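Local coordinates for PTS EIIA type-4 domain-containing protein (Streptococcus agalactiae NEM316, PDB 4TKZ) that probably acts as the EIIA component of a sugar-transporting phosphotransferase system, receiving and passing on phosphoryl groups during sugar uptake, at residues A[31-36]-A[49-54]; A[43-48]-A[74-79]. All coordinates share one frame; numbering follows the deposited sequence.

Contact 1 of 2, residues A[31-36]-A[49-54]; sequences VGINFI and QREVID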
ATOM      1  N   VAL A  31      -4.713   6.731  13.101  1.00 17.12           N
ATOM      2  CA  VAL A  31      -5.083   7.941  12.373  1.00 16.76           C
ATOM      3  C   VAL A  31      -4.370   8.055  11.037  1.00 15.21           C
ATOM      4  O   VAL A  31      -3.276   7.499  10.836  1.00 21.52           O
ATOM      5  CB  VAL A  31      -4.790   9.221  13.194  1.00 27.21           C
ATOM      6  CG1 VAL A  31      -5.439   9.143  14.559  1.00 30.66           C
ATOM      7  CG2 VAL A  31      -3.306   9.415  13.343  1.00 20.65           C
ATOM      8  N   GLY A  32      -4.981   8.799  10.125  1.00 15.22           N
ATOM      9  CA  GLY A  32      -4.362   9.047   8.839  1.00 16.39           C
ATOM     10  C   GLY A  32      -4.105  10.527   8.654  1.00 25.72           C
ATOM     11  O   GLY A  32      -4.917  11.367   9.053  1.00 24.18           O
ATOM     12  N   ILE A  33      -2.957  10.843   8.070  1.00 17.41           N
ATOM     13  CA  ILE A  33      -2.676  12.194   7.633  1.00 17.86           C
ATOM     14  C   ILE A  33      -2.547  12.178   6.114  1.00 20.62           C
ATOM     15  O   ILE A  33      -1.573  11.653   5.566  1.00 17.89           O
ATOM     16  CB  ILE A  33      -1.389  12.737   8.299  1.00 16.14           C
ATOM     17  CG1 ILE A  33      -1.565  12.754   9.819  1.00 15.75           C
ATOM     18  CG2 ILE A  33      -1.076  14.117   7.791  1.00 19.28           C
ATOM     19  CD1 ILE A  33      -0.343  13.238  10.600  1.00 21.02           C
ATOM     20  N   ASN A  34      -3.537  12.752   5.438  1.00 17.90           N
ATOM     21  CA  ASN A  34      -3.539  12.792   3.986  1.00 17.32           C
ATOM     22  C   ASN A  34      -2.714  13.954   3.440  1.00 21.14           C
ATOM     23  O   ASN A  34      -3.094  15.113   3.596  1.00 23.26           O
ATOM     24  CB  ASN A  34      -4.978  12.873   3.458  1.00 20.18           C
ATOM     25  CG  ASN A  34      -5.835  11.697   3.902  1.00 21.87           C
ATOM     26  OD1 ASN A  34      -5.751  10.608   3.339  1.00 22.38           O
ATOM     27  ND2 ASN A  34      -6.676  11.920   4.905  1.00 24.63           N
ATOM     28  N   PHE A  35      -1.591  13.635   2.803  1.00 20.09           N
ATOM     29  CA  PHE A  35      -0.721  14.645   2.205  1.00 22.26           C
ATOM     30  C   PHE A  35      -1.242  14.984   0.818  1.00 19.29           C
ATOM     31  O   PHE A  35      -0.776  14.441  -0.185  1.00 20.39           O
ATOM     32  CB  PHE A  35       0.717  14.131   2.122  1.00 16.72           C
ATOM     33  CG  PHE A  35       1.697  15.125   1.554  1.00 22.28           C
ATOM     34  CD1 PHE A  35       1.662  16.462   1.941  1.00 25.82           C
ATOM     35  CD2 PHE A  35       2.668  14.717   0.651  1.00 23.93           C
ATOM     36  CE1 PHE A  35       2.574  17.382   1.429  1.00 23.37           C
ATOM     37  CE2 PHE A  35       3.590  15.623   0.129  1.00 19.05           C
ATOM     38  CZ  PHE A  35       3.540  16.967   0.519  1.00 21.93           C
ATOM     39  N   ILE A  36      -2.205  15.897   0.770  1.00 19.84           N
ATOM     40  CA  ILE A  36      -2.913  16.185  -0.473  1.00 25.67           C
ATOM     41  C   ILE A  36      -2.303  17.376  -1.203  1.00 26.66           C
ATOM     42  O   ILE A  36      -1.484  18.113  -0.647  1.00 25.75           O
ATOM     43  CB  ILE A  36      -4.407  16.458  -0.212  1.00 26.51           C
ATOM     44  CG1 ILE A  36      -4.574  17.730   0.623  1.00 21.58           C
ATOM     45  CG2 ILE A  36      -5.066  15.263   0.487  1.00 23.19           C
ATOM     46  CD1 ILE A  36      -6.005  18.156   0.804  1.00 29.96           C
ATOM     47  N   GLN A  49       3.027  16.360  14.665  1.00 17.12           N
ATOM     48  CA  GLN A  49       3.251  16.823  16.028  1.00 18.23           C
ATOM     49  C   GLN A  49       1.993  16.729  16.862  1.00 15.35           C
ATOM     50  O   GLN A  49       2.011  16.233  17.993  1.00 18.33           O
ATOM     51  CB  GLN A  49       3.688  18.291  16.029  1.00 21.43           C
ATOM     52  CG  GLN A  49       5.066  18.577  15.521  1.00 24.50           C
ATOM     53  CD  GLN A  49       5.354  20.063  15.596  1.00 26.51           C
ATOM     54  OE1 GLN A  49       5.691  20.699  14.598  1.00 34.00           O
ATOM     55  NE2 GLN A  49       5.183  20.630  16.781  1.00 26.88           N
ATOM     56  N   ARG A  50       0.893  17.216  16.301  1.00 18.88           N
ATOM     57  CA  ARG A  50      -0.380  17.189  17.002  1.00 17.06           C
ATOM     58  C   ARG A  50      -0.796  15.763  17.375  1.00 24.16           C
ATOM     59  O   ARG A  50      -1.310  15.524  18.472  1.00 19.77           O
ATOM     60  CB  ARG A  50      -1.454  17.878  16.153  1.00 23.41           C
ATOM     61  CG  ARG A  50      -2.816  17.963  16.821  1.00 29.16           C
ATOM     62  CD  ARG A  50      -3.772  18.842  16.024  1.00 30.72           C
ATOM     63  NE  ARG A  50      -5.158  18.636  16.446  1.00 38.54           N
ATOM     64  CZ  ARG A  50      -6.202  19.294  15.951  1.00 47.09           C
ATOM     65  NH1 ARG A  50      -6.028  20.207  15.004  1.00 42.94           N
ATOM     66  NH2 ARG A  50      -7.424  19.037  16.402  1.00 50.53           N
ATOM     67  N   GLU A  51      -0.558  14.811  16.474  1.00 22.90           N
ATOM     68  CA  GLU A  51      -0.984  13.435  16.731  1.00 19.64           C
ATOM     69  C   GLU A  51      -0.131  12.735  17.790  1.00 19.63           C
ATOM     70  O   GLU A  51      -0.585  11.778  18.404  1.00 24.97           O
ATOM     71  CB  GLU A  51      -1.027  12.612  15.436  1.00 19.52           C
ATOM     72  CG  GLU A  51      -2.024  13.126  14.402  1.00 20.06           C
ATOM     73  CD  GLU A  51      -3.475  12.996  14.855  1.00 23.02           C
ATOM     74  OE1 GLU A  51      -3.772  12.156  15.736  1.00 18.90           O
ATOM     75  OE2 GLU A  51      -4.324  13.752  14.335  1.00 24.14           O
ATOM     76  N   VAL A  52       1.093  13.208  18.018  1.00 17.94           N
ATOM     77  CA  VAL A  52       1.991  12.519  18.949  1.00 18.59           C
ATOM     78  C   VAL A  52       2.101  13.131  20.353  1.00 17.36           C
ATOM     79  O   VAL A  52       2.746  12.543  21.218  1.00 18.28           O
ATOM     80  CB  VAL A  52       3.428  12.340  18.371  1.00 19.32           C
ATOM     81  CG1 VAL A  52       3.386  11.638  17.038  1.00 21.51           C
ATOM     82  CG2 VAL A  52       4.134  13.689  18.238  1.00 16.81           C
ATOM     83  N   ILE A  53       1.476  14.289  20.575  1.00 21.43           N
ATOM     84  CA  ILE A  53       1.588  15.016  21.851  1.00 18.64           C
ATOM     85  C   ILE A  53       1.511  14.096  23.068  1.00 21.69           C
ATOM     86  O   ILE A  53       2.384  14.108  23.932  1.00 20.74           O
ATOM     87  CB  ILE A  53       0.454  16.058  22.014  1.00 21.10           C
ATOM     88  CG1 ILE A  53       0.476  17.076  20.874  1.00 22.38           C
ATOM     89  CG2 ILE A  53       0.548  16.754  23.385  1.00 17.83           C
ATOM     90  CD1 ILE A  53      -0.729  18.005  20.853  1.00 22.92           C
ATOM     91  N   ASP A  54       0.467  13.278  23.106  1.00 16.25           N
ATOM     92  CA  ASP A  54       0.143  12.525  24.307  1.00 20.89           C
ATOM     93  C   ASP A  54       0.386  11.025  24.177  1.00 27.19           C
ATOM     94  O   ASP A  54      -0.221  10.225  24.897  1.00 23.54           O
ATOM     95  CB  ASP A  54      -1.315  12.787  24.687  1.00 17.48           C
ATOM     96  CG  ASP A  54      -1.575  14.241  25.001  1.00 15.66           C
ATOM     97  OD1 ASP A  54      -1.063  14.709  26.033  1.00 23.13           O
ATOM     98  OD2 ASP A  54      -2.272  14.921  24.213  1.00 20.59           O
TER
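The carboxylate oxygen Glu51 OE1 sits against both methyl groups of Val31, with CG1 at 3.6 Å from it. Val31 CG2 is almost as close, 3.7 Å from Glu51 OE1. The same oxygen forms a salt bridge with Lys3, on the neighbouring strand 3-9. One atom is therefore bordered by an ammonium group and by a branched apolar side chain. The two segments belong to a beta-alpha unit of the parallel sheet. Residues 31-35 lie on strand 30-35, at the sheet edge within this chain, and Ile36 follows it. Residues 49-54 lie on helix 41-52 and run on from it. Glu51 reaches the sheet by folding its chain: CG lies beside the backbone N, and the chain is bent about CB-CG (chi2 -66°). The bend turns the carboxylate toward Val31 while CG stays near Val31 CG2 and Ile33 CD1. Glu51 CG meets Ile33 CD1 at 4.2 Å, a loose van der Waals contact, and these two side chains lie antiparallel, side by side. Ile33 holds its CG1-CD1 arm extended, with chi2 at 178°. Its tip also packs on Ala47, one turn back in the helix. Backbone bonds join Val31 to Ile4 and Ile6. The contact is small, burying 122 Å² in all, and its polar link to the sheet runs through Lys3. Glu51 thus serves two roles, packing with its CG methylene and pairing with its carboxylate. The nearby lysine charge would be expected to favour the ionised form of that carboxylate.

Contact 2 of 2, residues A[43-48]-A[74-79]; sequences DVRVAL and SALSVE
Helix 41-52 passes close to helix 68-76 near Leu76, with Arg45 CA and Leu76 CA 7.7 Å apart. This is helix-helix packing beside the parallel sheet of an alpha/beta fold. From Leu76 the chain makes a type I beta turn to Glu79, closed by the backbone bond from Glu79 N to Leu76 O. The turn brings Glu79 to the end of Arg45. There Arg45 NH1 donates to Glu79 OE2 over 2.8 Å, within a salt bridge. OE2 accepts through its syn lone pair and lies close to the guanidinium plane. Arg45 NH2 adds a weak bond to the same oxygen, with an N-H...O angle of 134°. OE2 is therefore forked between the two terminal nitrogens, and the carboxylate and guanidinium planes are turned 35° apart. Arg45 gets there on a chain extended from CG to NE, with CG anti to the backbone N (chi1 179°). Leu76 bridges the polar and apolar parts of the contact. Its CD1 covers one face of the guanidinium, toward the rim, while its CD2 packs inward on Leu48. Leu76 CD2 lies 3.8 Å from Leu48 CG, and Leu48 goes on to touch Ile5 of the sheet. Phe127 of the second subunit packs on Ser74, Ser77 and Val78. Within residues 74-79, Ser77 OG turns back to donate to Ser74 O, at 2.7 Å.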
ATOM      1  N   ASP A  43       3.038  21.584   6.811  1.00 21.25           N
ATOM      2  CA  ASP A  43       1.662  21.206   7.138  1.00 20.64           C
ATOM      3  C   ASP A  43       1.617  19.778   7.680  1.00 22.93           C
ATOM      4  O   ASP A  43       0.922  19.489   8.663  1.00 19.51           O
ATOM      5  CB  ASP A  43       0.763  21.305   5.907  1.00 27.52           C
ATOM      6  CG  ASP A  43       0.494  22.731   5.492  1.00 31.62           C
ATOM      7  OD1 ASP A  43       0.562  23.625   6.363  1.00 24.17           O
ATOM      8  OD2 ASP A  43       0.204  22.948   4.294  1.00 27.42           O
ATOM      9  N   VAL A  44       2.369  18.892   7.030  1.00 21.71           N
ATOM     10  CA  VAL A  44       2.514  17.512   7.487  1.00 21.60           C
ATOM     11  C   VAL A  44       3.181  17.465   8.854  1.00 21.67           C
ATOM     12  O   VAL A  44       2.763  16.707   9.733  1.00 20.12           O
ATOM     13  CB  VAL A  44       3.364  16.680   6.513  1.00 21.09           C
ATOM     14  CG1 VAL A  44       3.442  15.238   6.985  1.00 22.76           C
ATOM     15  CG2 VAL A  44       2.772  16.732   5.131  1.00 18.56           C
ATOM     16  N   ARG A  45       4.221  18.278   9.038  1.00 19.07           N
ATOM     17  CA  ARG A  45       4.922  18.308  10.313  1.00 20.17           C
ATOM     18  C   ARG A  45       4.001  18.744  11.441  1.00 18.19           C
ATOM     19  O   ARG A  45       4.028  18.157  12.519  1.00 20.19           O
ATOM     20  CB  ARG A  45       6.131  19.243  10.255  1.00 21.21           C
ATOM     21  CG  ARG A  45       6.880  19.334  11.571  1.00 26.13           C
ATOM     22  CD  ARG A  45       8.194  20.061  11.368  1.00 25.69           C
ATOM     23  NE  ARG A  45       8.814  20.447  12.627  1.00 26.38           N
ATOM     24  CZ  ARG A  45       9.843  19.814  13.179  1.00 33.71           C
ATOM     25  NH1 ARG A  45      10.351  20.253  14.323  1.00 30.18           N
ATOM     26  NH2 ARG A  45      10.377  18.758  12.580  1.00 22.50           N
ATOM     27  N   VAL A  46       3.185  19.764  11.178  1.00 18.95           N
ATOM     28  CA  VAL A  46       2.257  20.301  12.174  1.00 21.19           C
ATOM     29  C   VAL A  46       1.252  19.232  12.559  1.00 21.39           C
ATOM     30  O   VAL A  46       0.979  19.009  13.743  1.00 22.13           O
ATOM     31  CB  VAL A  46       1.513  21.540  11.634  1.00 17.12           C
ATOM     32  CG1 VAL A  46       0.307  21.869  12.500  1.00 17.21           C
ATOM     33  CG2 VAL A  46       2.458  22.743  11.611  1.00 16.45           C
ATOM     34  N   ALA A  47       0.717  18.564  11.547  1.00 22.34           N
ATOM     35  CA  ALA A  47      -0.262  17.512  11.779  1.00 17.97           C
ATOM     36  C   ALA A  47       0.330  16.378  12.610  1.00 19.53           C
ATOM     37  O   ALA A  47      -0.300  15.895  13.563  1.00 21.06           O
ATOM     38  CB  ALA A  47      -0.807  16.988  10.462  1.00 21.26           C
ATOM     39  N   LEU A  48       1.535  15.943  12.249  1.00 19.70           N
ATOM     40  CA  LEU A  48       2.167  14.831  12.962  1.00 15.97           C
ATOM     41  C   LEU A  48       2.442  15.179  14.418  1.00 20.32           C
ATOM     42  O   LEU A  48       2.124  14.386  15.305  1.00 18.51           O
ATOM     43  CB  LEU A  48       3.444  14.366  12.257  1.00 17.78           C
ATOM     44  CG  LEU A  48       4.090  13.076  12.767  1.00 21.78           C
ATOM     45  CD1 LEU A  48       3.113  11.879  12.682  1.00 20.18           C
ATOM     46  CD2 LEU A  48       5.347  12.764  11.980  1.00 22.57           C
ATOM     47  N   SER A  74      10.439  10.973   9.798  1.00 18.62           N
ATOM     48  CA  SER A  74      11.755  10.569  10.261  1.00 21.11           C
ATOM     49  C   SER A  74      12.435  11.682  11.053  1.00 19.05           C
ATOM     50  O   SER A  74      13.047  11.421  12.089  1.00 22.25           O
ATOM     51  CB  SER A  74      12.639  10.181   9.076  1.00 19.36           C
ATOM     52  OG  SER A  74      12.188   8.975   8.490  1.00 34.31           O
ATOM     53  N   ALA A  75      12.317  12.910  10.556  1.00 21.60           N
ATOM     54  CA  ALA A  75      12.952  14.080  11.180  1.00 20.46           C
ATOM     55  C   ALA A  75      12.386  14.346  12.563  1.00 25.00           C
ATOM     56  O   ALA A  75      13.108  14.748  13.482  1.00 26.82           O
ATOM     57  CB  ALA A  75      12.768  15.309  10.306  1.00 21.86           C
ATOM     58  N   LEU A  76      11.083  14.140  12.701  1.00 24.29           N
ATOM     59  CA  LEU A  76      10.405  14.398  13.955  1.00 22.48           C
ATOM     60  C   LEU A  76      10.656  13.277  14.954  1.00 25.67           C
ATOM     61  O   LEU A  76      10.641  13.511  16.158  1.00 28.96           O
ATOM     62  CB  LEU A  76       8.909  14.587  13.721  1.00 30.36           C
ATOM     63  CG  LEU A  76       8.145  15.249  14.865  1.00 32.37           C
ATOM     64  CD1 LEU A  76       8.645  16.682  15.096  1.00 24.94           C
ATOM     65  CD2 LEU A  76       6.646  15.232  14.580  1.00 27.99           C
ATOM     66  N   SER A  77      10.891  12.060  14.457  1.00 22.73           N
ATOM     67  CA  SER A  77      11.042  10.891  15.324  1.00 23.92           C
ATOM     68  C   SER A  77      12.260  10.958  16.249  1.00 25.23           C
ATOM     69  O   SER A  77      12.356  10.184  17.195  1.00 33.61           O
ATOM     70  CB  SER A  77      11.141   9.613  14.493  1.00 24.28           C
ATOM     71  OG  SER A  77      12.406   9.545  13.861  1.00 24.85           O
ATOM     72  N   VAL A  78      13.192  11.862  15.974  1.00 24.64           N
ATOM     73  CA  VAL A  78      14.408  11.940  16.788  1.00 25.39           C
ATOM     74  C   VAL A  78      14.423  13.157  17.711  1.00 32.34           C
ATOM     75  O   VAL A  78      15.462  13.488  18.293  1.00 31.82           O
ATOM     76  CB  VAL A  78      15.679  11.947  15.912  1.00 25.39           C
ATOM     77  CG1 VAL A  78      15.704  10.747  14.989  1.00 29.45           C
ATOM     78  CG2 VAL A  78      15.760  13.228  15.094  1.00 25.53           C
ATOM     79  N   GLU A  79      13.278  13.816  17.861  1.00 27.76           N
ATOM     80  CA  GLU A  79      13.242  15.101  18.567  1.00 23.27           C
ATOM     81  C   GLU A  79      12.659  15.007  19.971  1.00 29.82           C
ATOM     82  O   GLU A  79      12.781  15.942  20.769  1.00 31.05           O
ATOM     83  CB  GLU A  79      12.436  16.117  17.772  1.00 24.52           C
ATOM     84  CG  GLU A  79      13.018  16.472  16.429  1.00 24.61           C
ATOM     85  CD  GLU A  79      12.680  17.883  16.057  1.00 33.62           C
ATOM     86  OE1 GLU A  79      13.185  18.790  16.748  1.00 39.75           O
ATOM     87  OE2 GLU A  79      11.903  18.083  15.100  1.00 33.46           O
TER

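Contacts 1 and 2 share helix 41-52, and their centres lie about 9 Å apart. Along the chain their segments alternate: 31-36, 43-48, 49-54, then 74-79. Contact 1 joins the helix to strand 30-35, outermost in this chain's sheet; contact 2 joins it to helix 68-76. The two meet directly, with Ile33 CD1 3.7 Å from Leu48 N. Nearby, Gln49 N is 3.8 Å from Leu76 CD2. Helix 41-52 thus packs against both strand 30-35 and helix 68-76. Together the contacts tie successive beta-alpha units into one layered domain, and residues 74-79 continue the packing to the second subunit.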